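Local coordinates for Fe-regulated protein B (Neisseria meningitidis, PDB 4AIP) that carries iron across the outer membrane as a TonB-dependent transporter, and may also take part in siderophore uptake, at residues Gln114-Asp118 and Arg506-Leu510; Leu131-Gly135 and Arg282-Thr286. One frame throughout, in Å; residues are numbered along the deposited sequence.

Contact 1: residues Gln114-Asp118 and Arg506-Leu510; sequences QNSVD and RSPRL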
loop_
_atom_site.group_PDB
_atom_site.type_symbol
_atom_site.label_atom_id
_atom_site.label_comp_id
_atom_site.label_asym_id
_atom_site.label_seq_id
_atom_site.Cartn_x
_atom_site.Cartn_y
_atom_site.Cartn_z
ATOM N N GLN B 114 -4.735 30.851 -9.999
ATOM C CA GLN B 114 -4.821 29.682 -10.909
ATOM C C GLN B 114 -6.143 29.590 -11.722
ATOM O O GLN B 114 -6.347 28.686 -12.524
ATOM C CB GLN B 114 -4.548 28.367 -10.162
ATOM C CG GLN B 114 -3.209 28.291 -9.439
ATOM C CD GLN B 114 -3.075 26.991 -8.695
ATOM O OE1 GLN B 114 -2.809 25.956 -9.315
ATOM N NE2 GLN B 114 -3.295 27.012 -7.370
ATOM N N ASN B 115 -7.023 30.552 -11.527
ATOM C CA ASN B 115 -8.112 30.779 -12.444
ATOM C C ASN B 115 -7.559 31.233 -13.820
ATOM O O ASN B 115 -8.185 31.002 -14.844
ATOM C CB ASN B 115 -9.046 31.821 -11.826
ATOM C CG ASN B 115 -10.198 32.221 -12.754
ATOM O OD1 ASN B 115 -11.224 31.526 -12.864
ATOM N ND2 ASN B 115 -10.051 33.361 -13.373
ATOM N N SER B 116 -6.379 31.839 -13.843
ATOM C CA SER B 116 -5.875 32.433 -15.074
ATOM C C SER B 116 -4.499 31.910 -15.341
ATOM O O SER B 116 -4.017 32.091 -16.477
ATOM C CB SER B 116 -5.735 33.975 -15.076
ATOM O OG SER B 116 -6.180 34.640 -13.905
ATOM N N VAL B 117 -3.825 31.314 -14.348
ATOM C CA VAL B 117 -2.447 30.774 -14.585
ATOM C C VAL B 117 -2.431 29.254 -14.460
ATOM O O VAL B 117 -3.052 28.688 -13.558
ATOM C CB VAL B 117 -1.361 31.397 -13.615
ATOM C CG1 VAL B 117 -1.618 32.921 -13.417
ATOM C CG2 VAL B 117 -1.429 30.722 -12.251
ATOM N N ASP B 118 -1.723 28.587 -15.371
ATOM C CA ASP B 118 -1.848 27.118 -15.476
ATOM C C ASP B 118 -0.491 26.576 -15.151
ATOM O O ASP B 118 0.494 27.336 -15.285
ATOM C CB ASP B 118 -2.195 26.747 -16.929
ATOM C CG ASP B 118 -3.597 27.117 -17.309
ATOM O OD1 ASP B 118 -4.544 26.880 -16.508
ATOM O OD2 ASP B 118 -3.761 27.601 -18.446
ATOM N N ARG B 506 -9.613 33.276 -23.009
ATOM C CA ARG B 506 -9.703 32.213 -22.048
ATOM C C ARG B 506 -11.175 31.927 -21.770
ATOM O O ARG B 506 -11.913 32.787 -21.255
ATOM C CB ARG B 506 -8.918 32.595 -20.769
ATOM C CG ARG B 506 -8.937 31.584 -19.637
ATOM C CD ARG B 506 -7.589 31.560 -18.900
ATOM N NE ARG B 506 -7.611 30.652 -17.748
ATOM C CZ ARG B 506 -6.827 29.580 -17.594
ATOM N NH1 ARG B 506 -5.942 29.243 -18.507
ATOM N NH2 ARG B 506 -6.936 28.844 -16.489
ATOM N N SER B 507 -11.587 30.717 -22.134
ATOM C CA SER B 507 -12.981 30.294 -22.045
ATOM C C SER B 507 -13.504 30.149 -20.625
ATOM O O SER B 507 -12.770 29.839 -19.739
ATOM C CB SER B 507 -13.214 28.974 -22.814
ATOM O OG SER B 507 -12.092 28.112 -22.773
ATOM N N PRO B 508 -14.808 30.311 -20.428
ATOM C CA PRO B 508 -15.354 30.112 -19.075
ATOM C C PRO B 508 -14.850 28.834 -18.434
ATOM O O PRO B 508 -14.585 27.888 -19.135
ATOM C CB PRO B 508 -16.867 29.977 -19.335
ATOM C CG PRO B 508 -17.055 30.755 -20.535
ATOM C CD PRO B 508 -15.873 30.530 -21.413
ATOM N N ARG B 509 -14.712 28.805 -17.116
ATOM C CA ARG B 509 -14.428 27.537 -16.463
ATOM C C ARG B 509 -15.706 26.933 -16.047
ATOM O O ARG B 509 -16.646 27.649 -15.706
ATOM C CB ARG B 509 -13.588 27.688 -15.216
ATOM C CG ARG B 509 -12.698 28.849 -15.222
ATOM C CD ARG B 509 -11.494 28.681 -16.169
ATOM N NE ARG B 509 -10.760 29.931 -16.058
ATOM C CZ ARG B 509 -10.991 31.052 -16.745
ATOM N NH1 ARG B 509 -11.890 31.112 -17.731
ATOM N NH2 ARG B 509 -10.280 32.145 -16.454
ATOM N N LEU B 510 -15.722 25.613 -16.072
ATOM C CA LEU B 510 -16.789 24.835 -15.498
ATOM C C LEU B 510 -16.786 25.098 -14.010
ATOM O O LEU B 510 -15.746 25.434 -13.417
ATOM C CB LEU B 510 -16.560 23.347 -15.763
ATOM C CG LEU B 510 -16.454 22.953 -17.239
ATOM C CD1 LEU B 510 -16.084 21.493 -17.412
ATOM C CD2 LEU B 510 -17.766 23.213 -18.000
#
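The guanidinium groups of R506 and R509 converge on the backbone oxygen of N115, which lies at the edge of both. S116 covers one face of the R506 group, with its O over the centre and its CA on the same side. On one face of the R509 group sits R506 NE, displaced toward the rim, while R509 NH2 lies in the R506 plane at its edge, so the two groups meet edge to face. The contact joins plug to barrel in a TonB-dependent transporter: 114-118 is a plug loop, and 506-510 leaves barrel strand 495-506. Each arginine grips N115 O side-on with NE and NH2, and four N-H groups share this acceptor. R509 NE lies 3.0 Å from N115 O in the carbonyl plane; R509 NH2, 2.9 Å from that oxygen, stands above that plane. R506 NE is tilted from the plane, and R506 NH2 is farther out of it. The same R506 group turns its other edge to D118 for an end-on, two-pronged salt bridge, NH2 to OD1 at 3.1 Å and NH1 to OD2 at 2.7 Å. Both carboxylate oxygens are met on their syn sides. R506 NH1 also reaches G161 O, and R509 NH2 forms a salt bridge with E532, so partners in both plug and barrel hold the pair in place. N115 throws CG away from its backbone N (chi1 176°), and its amide, turned by chi2, lies 21° from the R509 guanidinium plane; ND2 and R509 NH2, both donors, approach to 3.3 Å without bonding.

Contact 2: residues Leu131-Gly135 and Arg282-Thr286; sequences LYHQG and REEFT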
loop_
_atom_site.group_PDB
_atom_site.type_symbol
_atom_site.label_atom_id
_atom_site.label_comp_id
_atom_site.label_asym_id
_atom_site.label_seq_id
_atom_site.Cartn_x
_atom_site.Cartn_y
_atom_site.Cartn_z
ATOM N N LEU B 131 -12.765 22.116 -5.995
ATOM C CA LEU B 131 -13.476 22.938 -5.013
ATOM C C LEU B 131 -12.685 24.190 -4.790
ATOM O O LEU B 131 -11.464 24.174 -4.733
ATOM C CB LEU B 131 -13.629 22.210 -3.692
ATOM C CG LEU B 131 -14.601 22.899 -2.720
ATOM C CD1 LEU B 131 -16.059 22.841 -3.255
ATOM C CD2 LEU B 131 -14.507 22.309 -1.307
ATOM N N TYR B 132 -13.382 25.300 -4.628
ATOM C CA TYR B 132 -12.694 26.584 -4.563
ATOM C C TYR B 132 -12.045 26.837 -3.178
ATOM O O TYR B 132 -11.320 27.790 -3.002
ATOM C CB TYR B 132 -13.670 27.681 -4.947
ATOM C CG TYR B 132 -14.612 28.011 -3.841
ATOM C CD1 TYR B 132 -15.828 27.279 -3.667
ATOM C CD2 TYR B 132 -14.294 29.036 -2.917
ATOM C CE1 TYR B 132 -16.708 27.589 -2.620
ATOM C CE2 TYR B 132 -15.154 29.343 -1.889
ATOM C CZ TYR B 132 -16.355 28.628 -1.744
ATOM O OH TYR B 132 -17.197 28.957 -0.706
ATOM N N HIS B 133 -12.309 25.975 -2.202
ATOM C CA HIS B 133 -11.713 26.102 -0.884
ATOM C C HIS B 133 -10.354 25.420 -0.836
ATOM O O HIS B 133 -9.762 25.255 0.219
ATOM C CB HIS B 133 -12.631 25.500 0.148
ATOM C CG HIS B 133 -13.687 26.432 0.648
ATOM N ND1 HIS B 133 -13.397 27.654 1.211
ATOM C CD2 HIS B 133 -15.032 26.295 0.728
ATOM C CE1 HIS B 133 -14.514 28.240 1.594
ATOM N NE2 HIS B 133 -15.520 27.432 1.321
ATOM N N GLN B 134 -9.868 25.007 -1.991
ATOM C CA GLN B 134 -8.512 24.509 -2.105
ATOM C C GLN B 134 -7.982 25.014 -3.433
ATOM O O GLN B 134 -8.748 25.403 -4.295
ATOM C CB GLN B 134 -8.507 22.968 -2.058
ATOM C CG GLN B 134 -9.440 22.298 -3.093
ATOM C CD GLN B 134 -9.449 20.851 -2.908
ATOM O OE1 GLN B 134 -10.175 20.351 -2.048
ATOM N NE2 GLN B 134 -8.598 20.128 -3.684
ATOM N N GLY B 135 -6.672 24.989 -3.601
ATOM C CA GLY B 135 -6.096 25.398 -4.860
ATOM C C GLY B 135 -6.020 24.252 -5.834
ATOM O O GLY B 135 -6.293 23.111 -5.523
ATOM N N ARG B 282 -12.608 21.732 2.828
ATOM C CA ARG B 282 -11.978 23.094 2.860
ATOM C C ARG B 282 -10.536 23.117 3.291
ATOM O O ARG B 282 -10.228 23.568 4.395
ATOM C CB ARG B 282 -12.661 24.046 3.857
ATOM C CG ARG B 282 -14.018 24.535 3.508
ATOM C CD ARG B 282 -14.477 25.530 4.546
ATOM N NE ARG B 282 -15.920 25.473 4.734
ATOM C CZ ARG B 282 -16.557 24.604 5.524
ATOM N NH1 ARG B 282 -15.877 23.705 6.240
ATOM N NH2 ARG B 282 -17.882 24.633 5.595
ATOM N N GLU B 283 -9.634 22.723 2.411
ATOM C CA GLU B 283 -8.225 22.621 2.780
ATOM C C GLU B 283 -7.484 23.943 2.997
ATOM O O GLU B 283 -6.323 23.954 3.472
ATOM C CB GLU B 283 -7.515 21.789 1.748
ATOM C CG GLU B 283 -8.293 20.534 1.452
ATOM C CD GLU B 283 -7.532 19.569 0.603
ATOM O OE1 GLU B 283 -6.453 19.931 0.027
ATOM O OE2 GLU B 283 -8.033 18.437 0.501
ATOM N N GLU B 284 -8.140 25.055 2.671
ATOM C CA GLU B 284 -7.498 26.363 2.830
ATOM C C GLU B 284 -7.490 26.829 4.285
ATOM O O GLU B 284 -6.785 27.743 4.635
ATOM C CB GLU B 284 -8.088 27.417 1.881
ATOM C CG GLU B 284 -9.483 27.897 2.275
ATOM C CD GLU B 284 -10.028 29.024 1.364
ATOM O OE1 GLU B 284 -9.264 29.894 0.851
ATOM O OE2 GLU B 284 -11.253 29.041 1.168
ATOM N N PHE B 285 -8.284 26.181 5.117
ATOM C CA PHE B 285 -8.330 26.460 6.536
ATOM C C PHE B 285 -7.933 25.212 7.336
ATOM O O PHE B 285 -8.108 24.097 6.843
ATOM C CB PHE B 285 -9.761 26.825 6.926
ATOM C CG PHE B 285 -10.381 27.976 6.144
ATOM C CD1 PHE B 285 -9.755 29.228 6.060
ATOM C CD2 PHE B 285 -11.640 27.823 5.565
ATOM C CE1 PHE B 285 -10.339 30.271 5.348
ATOM C CE2 PHE B 285 -12.227 28.857 4.859
ATOM C CZ PHE B 285 -11.572 30.080 4.748
ATOM N N THR B 286 -7.427 25.386 8.567
ATOM C CA THR B 286 -7.399 24.241 9.521
ATOM C C THR B 286 -8.638 24.246 10.365
ATOM O O THR B 286 -9.683 24.655 9.915
ATOM C CB THR B 286 -6.127 24.103 10.444
ATOM O OG1 THR B 286 -5.970 25.219 11.323
ATOM C CG2 THR B 286 -4.982 24.148 9.700
#
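H133 lays one face of its imidazole on the aliphatic part of R282, whose CG stands 3.6 Å from the ring centroid in a CH-pi contact. The two side chains run side by side in the same direction. CZ of Y132 covers the opposite imidazole face toward its rim, so the ring is held between a phenol and an alkyl chain. The R282 chain bends about CG-CD (chi3 -148°) while still over the imidazole, and its NH1 goes on to Q299 OE1 and R298 O. At the ring edge H133 ND1 donates to E284 OE2 over 2.6 Å, nearly in the imidazole plane and onto the anti lone pair of that oxygen. In E284, CG sits between backbone N and carbonyl carbon (chi1 73°), which places it over the centre of the F285 ring; the extended chain beyond (chi2 176°) carries OE2 to H133 ND1. OE2 has a second partner in R722, a salt bridge that probably favours a charged carboxylate. This is a junction between plug and barrel of the TonB-dependent fold: two type I turns, L131 to Q134 in the plug and R282 to F285 in a barrel loop, lie against each other. They are joined by a weak backbone bond from E284 N to H133 O (2.9 Å). Beside it the Q134 amide stacks on the E283 carboxylate, OE1 lying 3.8 Å from E283 CD. E283 OE1 itself is bound by R279 and by the hydroxyl of T103 in the plug. F285 CE2 approaches H133 ND1 obliquely at 4.0 Å, and Y347 brings another ring to the imidazole.

Overall arrangement
Both contacts fasten the plug to the barrel, with centres about 18 Å apart. In sequence, contact 2 falls wholly between the two segments of contact 1, and the neighbouring plug loops 114-118 and 131-135 meet barrel segments more than 200 residues apart. The plug loops also touch each other, the end of the Q114 side chain packing against CA of G135. Contact 1 is the more central, about 11 Å from the centre of the chain against about 16 Å for contact 2. Contact 2 is the one near a known site: the E283 side chain is about 10 Å from that of R276, which is seen to bind L-glutamate in a structure of this protein, though none is bound to this chain. Contact 1 lies away from that site and from the detergent pocket.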